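Long-range contact in citryl-spermidine/3,4-dihydroxybenzoyl-citryl-spermidine:spermidine ligase (Bacillus anthracis, PDB 3TO3), which catalyses the ATP-dependent condensation of spermidine with citryl-spermidine or its 3,4-dihydroxybenzoyl derivative during biosynthesis of the siderophore petrobactin: residues Asp459-Leu471 and Phe496-Val508. Residues are numbered along the deposited sequence; the frame is centred on the assembly and turned at random. Where two conformers were deposited one is given.
Sequences DFHEGLEFYRPFL and FEMDRIECLQEMV. With ATP (adenosine-5'-triphosphate), chain E.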
loop_
_atom_site.group_PDB
_atom_site.type_symbol
_atom_site.label_atom_id
_atom_site.label_comp_id
_atom_site.label_asym_id
_atom_site.label_seq_id
_atom_site.Cartn_x
_atom_site.Cartn_y
_atom_site.Cartn_z
ATOM N N ASP B 459 -16.738 22.401 -7.134
ATOM C CA ASP B 459 -15.872 22.048 -6.010
ATOM C C ASP B 459 -15.629 23.173 -4.998
ATOM O O ASP B 459 -14.523 23.714 -4.921
ATOM C CB ASP B 459 -14.539 21.469 -6.504
ATOM C CG ASP B 459 -14.676 20.043 -7.016
ATOM O OD1 ASP B 459 -15.448 19.258 -6.420
ATOM O OD2 ASP B 459 -14.023 19.706 -8.028
ATOM N N PHE B 460 -16.684 23.551 -4.279
ATOM C CA PHE B 460 -16.671 24.508 -3.147
ATOM C C PHE B 460 -16.304 23.938 -1.774
ATOM O O PHE B 460 -15.698 24.605 -0.941
ATOM C CB PHE B 460 -18.037 25.205 -3.069
ATOM C CG PHE B 460 -18.545 25.605 -4.416
ATOM C CD1 PHE B 460 -17.727 26.327 -5.268
ATOM C CD2 PHE B 460 -19.791 25.185 -4.867
ATOM C CE1 PHE B 460 -18.180 26.691 -6.533
ATOM C CE2 PHE B 460 -20.237 25.526 -6.136
ATOM C CZ PHE B 460 -19.435 26.275 -6.971
ATOM N N HIS B 461 -16.709 22.704 -1.528
ATOM C CA HIS B 461 -16.714 22.214 -0.183
ATOM C C HIS B 461 -15.315 22.205 0.449
ATOM O O HIS B 461 -15.170 22.486 1.642
ATOM C CB HIS B 461 -17.382 20.839 -0.129
ATOM C CG HIS B 461 -16.553 19.752 -0.720
ATOM N ND1 HIS B 461 -16.481 19.525 -2.079
ATOM C CD2 HIS B 461 -15.738 18.840 -0.141
ATOM C CE1 HIS B 461 -15.666 18.513 -2.313
ATOM N NE2 HIS B 461 -15.196 18.083 -1.153
ATOM N N GLU B 462 -14.309 21.787 -0.306
ATOM C CA GLU B 462 -12.923 21.814 0.189
ATOM C C GLU B 462 -12.139 23.127 0.044
ATOM O O GLU B 462 -11.467 23.552 0.985
ATOM C CB GLU B 462 -12.118 20.667 -0.425
ATOM C CG GLU B 462 -12.238 20.575 -1.951
ATOM C CD GLU B 462 -11.653 19.284 -2.511
ATOM O OE1 GLU B 462 -11.138 18.461 -1.711
ATOM O OE2 GLU B 462 -11.708 19.099 -3.754
ATOM N N GLY B 463 -12.231 23.752 -1.131
ATOM C CA GLY B 463 -11.307 24.807 -1.528
ATOM C C GLY B 463 -11.478 26.255 -1.068
ATOM O O GLY B 463 -10.503 26.966 -0.793
ATOM N N LEU B 464 -12.727 26.679 -0.976
ATOM C CA LEU B 464 -13.094 28.058 -0.726
ATOM C C LEU B 464 -12.431 28.745 0.492
ATOM O O LEU B 464 -12.346 28.193 1.594
ATOM C CB LEU B 464 -14.609 28.095 -0.614
ATOM C CG LEU B 464 -15.349 29.348 -0.233
ATOM C CD1 LEU B 464 -16.756 29.230 -0.794
ATOM C CD2 LEU B 464 -15.362 29.503 1.272
ATOM N N GLU B 465 -11.945 29.956 0.257
ATOM C CA GLU B 465 -11.513 30.843 1.317
ATOM C C GLU B 465 -12.347 32.132 1.288
ATOM O O GLU B 465 -12.859 32.530 0.243
ATOM C CB GLU B 465 -10.024 31.158 1.169
ATOM C CG GLU B 465 -9.148 29.935 1.371
ATOM C CD GLU B 465 -7.645 30.234 1.393
ATOM O OE1 GLU B 465 -7.233 31.395 1.196
ATOM O OE2 GLU B 465 -6.866 29.289 1.617
ATOM N N PHE B 466 -12.475 32.791 2.431
ATOM C CA PHE B 466 -13.124 34.094 2.474
ATOM C C PHE B 466 -12.518 35.011 3.534
ATOM O O PHE B 466 -11.911 34.548 4.499
ATOM C CB PHE B 466 -14.643 33.962 2.665
ATOM C CG PHE B 466 -15.053 33.510 4.027
ATOM C CD1 PHE B 466 -15.135 34.417 5.078
ATOM C CD2 PHE B 466 -15.385 32.181 4.258
ATOM C CE1 PHE B 466 -15.534 34.004 6.336
ATOM C CE2 PHE B 466 -15.774 31.753 5.520
ATOM C CZ PHE B 466 -15.853 32.669 6.560
ATOM N N TYR B 467 -12.655 36.314 3.313
ATOM C CA TYR B 467 -12.123 37.302 4.219
ATOM C C TYR B 467 -13.313 38.040 4.810
ATOM O O TYR B 467 -13.973 38.816 4.127
ATOM C CB TYR B 467 -11.174 38.262 3.489
ATOM C CG TYR B 467 -10.514 39.263 4.424
ATOM C CD1 TYR B 467 -9.787 38.834 5.527
ATOM C CD2 TYR B 467 -10.638 40.642 4.216
ATOM C CE1 TYR B 467 -9.204 39.740 6.391
ATOM C CE2 TYR B 467 -10.047 41.566 5.084
ATOM C CZ TYR B 467 -9.330 41.108 6.163
ATOM O OH TYR B 467 -8.746 42.013 7.041
ATOM N N ARG B 468 -13.567 37.799 6.089
ATOM C CA ARG B 468 -14.806 38.212 6.744
ATOM C C ARG B 468 -15.110 39.708 6.620
ATOM O O ARG B 468 -16.240 40.088 6.338
ATOM C CB ARG B 468 -14.788 37.779 8.222
ATOM C CG ARG B 468 -16.068 38.063 8.993
ATOM C CD ARG B 468 -16.023 37.435 10.388
ATOM N NE ARG B 468 -16.151 35.982 10.301
ATOM C CZ ARG B 468 -17.279 35.316 10.527
ATOM N NH1 ARG B 468 -18.378 35.977 10.884
ATOM N NH2 ARG B 468 -17.303 33.992 10.408
ATOM N N PRO B 469 -14.104 40.565 6.833
ATOM C CA PRO B 469 -14.370 42.002 6.682
ATOM C C PRO B 469 -14.867 42.406 5.292
ATOM O O PRO B 469 -15.465 43.470 5.195
ATOM C CB PRO B 469 -13.006 42.638 6.964
ATOM C CG PRO B 469 -12.345 41.668 7.900
ATOM C CD PRO B 469 -12.757 40.311 7.371
ATOM N N PHE B 470 -14.643 41.602 4.249
ATOM C CA PHE B 470 -15.139 41.970 2.925
ATOM C C PHE B 470 -16.582 41.528 2.601
ATOM O O PHE B 470 -17.135 41.919 1.570
ATOM C CB PHE B 470 -14.205 41.443 1.822
ATOM C CG PHE B 470 -13.041 42.354 1.508
ATOM C CD1 PHE B 470 -12.579 43.275 2.451
ATOM C CD2 PHE B 470 -12.426 42.301 0.266
ATOM C CE1 PHE B 470 -11.530 44.117 2.157
ATOM C CE2 PHE B 470 -11.382 43.146 -0.041
ATOM C CZ PHE B 470 -10.929 44.058 0.901
ATOM N N LEU B 471 -17.188 40.703 3.442
ATOM C CA LEU B 471 -18.502 40.163 3.102
ATOM C C LEU B 471 -19.558 41.269 2.990
ATOM O O LEU B 471 -19.570 42.205 3.784
ATOM C CB LEU B 471 -18.924 39.105 4.119
ATOM C CG LEU B 471 -17.891 37.995 4.354
ATOM C CD1 LEU B 471 -18.296 37.100 5.508
ATOM C CD2 LEU B 471 -17.659 37.173 3.074
ATOM N N PHE B 496 -11.496 27.563 5.705
ATOM C CA PHE B 496 -12.341 28.494 4.941
ATOM C C PHE B 496 -12.144 29.961 5.259
ATOM O O PHE B 496 -12.296 30.801 4.386
ATOM C CB PHE B 496 -13.839 28.291 5.248
ATOM C CG PHE B 496 -14.408 26.997 4.790
ATOM C CD1 PHE B 496 -14.115 26.488 3.549
ATOM C CD2 PHE B 496 -15.263 26.291 5.619
ATOM C CE1 PHE B 496 -14.643 25.273 3.144
ATOM C CE2 PHE B 496 -15.799 25.091 5.223
ATOM C CZ PHE B 496 -15.479 24.575 3.983
ATOM N N GLU B 497 -11.660 30.295 6.435
ATOM C CA GLU B 497 -11.766 31.691 6.794
ATOM C C GLU B 497 -10.399 32.179 7.094
ATOM O O GLU B 497 -9.718 31.615 7.937
ATOM C CB GLU B 497 -12.705 31.936 7.985
ATOM C CG GLU B 497 -12.574 33.369 8.520
ATOM C CD GLU B 497 -13.650 33.764 9.530
ATOM O OE1 GLU B 497 -14.510 32.925 9.885
ATOM O OE2 GLU B 497 -13.631 34.934 9.972
HETATM N N MSE B 498 -9.980 33.217 6.392
HETATM C CA MSE B 498 -8.627 33.704 6.590
HETATM C C MSE B 498 -8.649 35.032 7.308
HETATM O O MSE B 498 -9.539 35.850 7.090
HETATM C CB MSE B 498 -7.873 33.773 5.261
HETATM C CG MSE B 498 -7.729 32.393 4.574
HETATM SE SE MSE B 498 -6.715 31.007 5.568
HETATM C CE MSE B 498 -7.940 29.514 5.258
ATOM N N ASP B 499 -7.684 35.221 8.195
ATOM C CA ASP B 499 -7.599 36.447 8.974
ATOM C C ASP B 499 -6.814 37.508 8.226
ATOM O O ASP B 499 -6.801 38.668 8.633
ATOM C CB ASP B 499 -6.943 36.182 10.332
ATOM C CG ASP B 499 -5.438 35.996 10.228
ATOM O OD1 ASP B 499 -4.931 35.869 9.092
ATOM O OD2 ASP B 499 -4.769 35.972 11.286
ATOM N N ARG B 500 -6.150 37.097 7.147
ATOM C CA ARG B 500 -5.321 38.013 6.368
ATOM C C ARG B 500 -5.892 38.262 4.979
ATOM O O ARG B 500 -6.317 37.339 4.271
ATOM C CB ARG B 500 -3.849 37.555 6.320
ATOM C CG ARG B 500 -3.650 36.081 5.984
ATOM C CD ARG B 500 -2.235 35.569 6.299
ATOM N NE ARG B 500 -1.205 36.013 5.351
ATOM C CZ ARG B 500 -1.045 35.533 4.112
ATOM N NH1 ARG B 500 -1.860 34.596 3.623
ATOM N NH2 ARG B 500 -0.066 36.002 3.345
ATOM N N ILE B 501 -5.911 39.532 4.606
ATOM C CA ILE B 501 -6.446 39.946 3.322
ATOM C C ILE B 501 -5.600 39.430 2.146
ATOM O O ILE B 501 -6.093 39.314 1.005
ATOM C CB ILE B 501 -6.570 41.470 3.298
ATOM C CG1 ILE B 501 -7.278 41.953 2.035
ATOM C CG2 ILE B 501 -5.199 42.130 3.456
ATOM C CD1 ILE B 501 -7.726 43.389 2.185
ATOM N N GLU B 502 -4.335 39.100 2.415
ATOM C CA GLU B 502 -3.463 38.547 1.370
ATOM C C GLU B 502 -3.956 37.206 0.853
ATOM O O GLU B 502 -3.611 36.798 -0.261
ATOM C CB GLU B 502 -2.009 38.420 1.831
ATOM C CG GLU B 502 -1.263 39.754 1.955
ATOM C CD GLU B 502 -1.580 40.504 3.255
ATOM O OE1 GLU B 502 -2.287 39.947 4.129
ATOM O OE2 GLU B 502 -1.112 41.652 3.404
ATOM N N CYS B 503 -4.776 36.522 1.657
ATOM C CA CYS B 503 -5.406 35.269 1.225
ATOM C C CYS B 503 -6.065 35.504 -0.122
ATOM O O CYS B 503 -5.983 34.681 -1.029
ATOM C CB CYS B 503 -6.454 34.764 2.255
ATOM S SG CYS B 503 -8.273 35.166 1.984
ATOM N N LEU B 504 -6.722 36.647 -0.251
ATOM C CA LEU B 504 -7.488 36.943 -1.482
ATOM C C LEU B 504 -6.581 37.222 -2.684
ATOM O O LEU B 504 -6.777 36.705 -3.794
ATOM C CB LEU B 504 -8.482 38.095 -1.279
ATOM C CG LEU B 504 -9.501 38.050 -0.128
ATOM C CD1 LEU B 504 -10.276 39.361 -0.077
ATOM C CD2 LEU B 504 -10.462 36.882 -0.280
ATOM N N GLN B 505 -5.573 38.044 -2.466
ATOM C CA GLN B 505 -4.621 38.303 -3.520
ATOM C C GLN B 505 -3.967 36.990 -3.945
ATOM O O GLN B 505 -3.868 36.695 -5.125
ATOM C CB GLN B 505 -3.584 39.294 -3.043
ATOM C CG GLN B 505 -2.440 39.514 -3.981
ATOM C CD GLN B 505 -1.199 39.824 -3.191
ATOM O OE1 GLN B 505 -0.859 39.091 -2.267
ATOM N NE2 GLN B 505 -0.547 40.935 -3.504
ATOM N N GLU B 506 -3.537 36.178 -2.996
ATOM C CA GLU B 506 -2.888 34.943 -3.402
ATOM C C GLU B 506 -3.798 33.989 -4.185
ATOM O O GLU B 506 -3.339 33.348 -5.124
ATOM C CB GLU B 506 -2.222 34.264 -2.222
ATOM C CG GLU B 506 -1.088 35.096 -1.639
ATOM C CD GLU B 506 -0.801 34.744 -0.173
ATOM O OE1 GLU B 506 -1.533 33.897 0.410
ATOM O OE2 GLU B 506 0.153 35.318 0.392
HETATM N N MSE B 507 -5.083 33.904 -3.845
HETATM C CA MSE B 507 -5.971 33.018 -4.595
HETATM C C MSE B 507 -6.122 33.470 -6.051
HETATM O O MSE B 507 -6.258 32.651 -6.972
HETATM C CB MSE B 507 -7.346 32.890 -3.942
HETATM C CG MSE B 507 -8.203 31.752 -4.526
HETATM SE SE MSE B 507 -7.581 29.968 -3.958
HETATM C CE MSE B 507 -8.478 29.909 -2.205
ATOM N N VAL B 508 -6.104 34.777 -6.269
ATOM C CA VAL B 508 -6.144 35.271 -7.628
ATOM C C VAL B 508 -4.812 35.050 -8.424
ATOM O O VAL B 508 -4.810 34.482 -9.534
ATOM C CB VAL B 508 -6.611 36.737 -7.676
ATOM C CG1 VAL B 508 -6.448 37.292 -9.082
ATOM C CG2 VAL B 508 -8.103 36.852 -7.199
HETATM P PB ATP E . -11.963 16.647 -7.075
HETATM O O1B ATP E . -12.351 15.203 -6.880
HETATM O O2B ATP E . -11.809 17.314 -5.733
HETATM O O3B ATP E . -13.053 17.372 -7.948
HETATM P PA ATP E . -9.297 16.177 -7.321
HETATM O O1A ATP E . -9.613 15.036 -6.375
HETATM O O2A ATP E . -8.492 17.287 -6.655
HETATM O O3A ATP E . -10.623 16.775 -7.870
HETATM O "O5'" ATP E . -8.475 15.572 -8.515
HETATM C "C5'" ATP E . -8.551 16.120 -9.778
HETATM C "C4'" ATP E . -7.511 15.778 -10.688
HETATM O "O4'" ATP E . -7.459 16.766 -11.772
HETATM C "C3'" ATP E . -6.191 15.833 -10.019
HETATM O "O3'" ATP E . -5.576 14.605 -10.088
HETATM C "C2'" ATP E . -5.431 16.853 -10.763
HETATM O "O2'" ATP E . -4.114 16.506 -10.860
HETATM C "C1'" ATP E . -6.103 16.840 -12.093
HETATM N N9 ATP E . -5.804 17.952 -12.954
HETATM C C8 ATP E . -5.403 17.828 -14.232
HETATM N N7 ATP E . -5.221 19.060 -14.727
HETATM C C5 ATP E . -5.513 19.974 -13.774
HETATM C C6 ATP E . -5.501 21.376 -13.751
HETATM N N6 ATP E . -5.109 22.100 -14.928
HETATM N N1 ATP E . -5.857 22.019 -12.615
HETATM C C2 ATP E . -6.219 21.322 -11.518
HETATM N N3 ATP E . -6.239 19.970 -11.509
HETATM C C4 ATP E . -5.892 19.268 -12.620
HETATM O O HOH W 1 -11.667 36.945 8.164
#
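Phe466 and Glu497 form the parallel bridge of a small mixed sheet, in which strand 465-467 lies between strands 434-435 and 497-498. Two backbone bonds define the pairing: Phe466 N to Phe496 O, 2.8 Å, and Met498 N to Phe466 O, 3.0 Å and nearly straight at 176°. The Phe466 ring folds back so that one face lies against Glu497 CA, 11° off the ring normal, a CH-pi contact; Trp327 meets the same ring edge-to-face. Glu497 then runs on, extended, to a side-on salt bridge in which Arg468 NE reaches OE2 at 2.7 Å and Arg468 NH2 reaches OE1 at 3.0 Å. Both oxygens are met on the syn side and lie near the guanidinium plane; the carboxylate is tilted 26° from that plane, and the two bonds limit its rotation. A water accepts from Arg468 N and donates to Met498 O, joining the two backbones. The strands belong to a beta-alpha-beta unit, with helix 485-488 in the connection, and helix 502-528 follows after a short link. Tyr467, with CG anti to the backbone N, lays its ring between Ile501 on one face and Pro469 CD on the opposite face. Ile501 CD1 touches Phe470 CZ at 3.5 Å, while Leu504 CD1 packs on both Tyr467 CB and Phe470. On the Glu465 side, selenomethionine Met507 rests its CE on Glu465 CG at 3.6 Å. Toward the nucleotide, the Phe496 ring turns its edge to the carbonyls of His461 and Leu464, next to ATP-binding Glu462; Asp459, three residues earlier, belongs to the magnesium site.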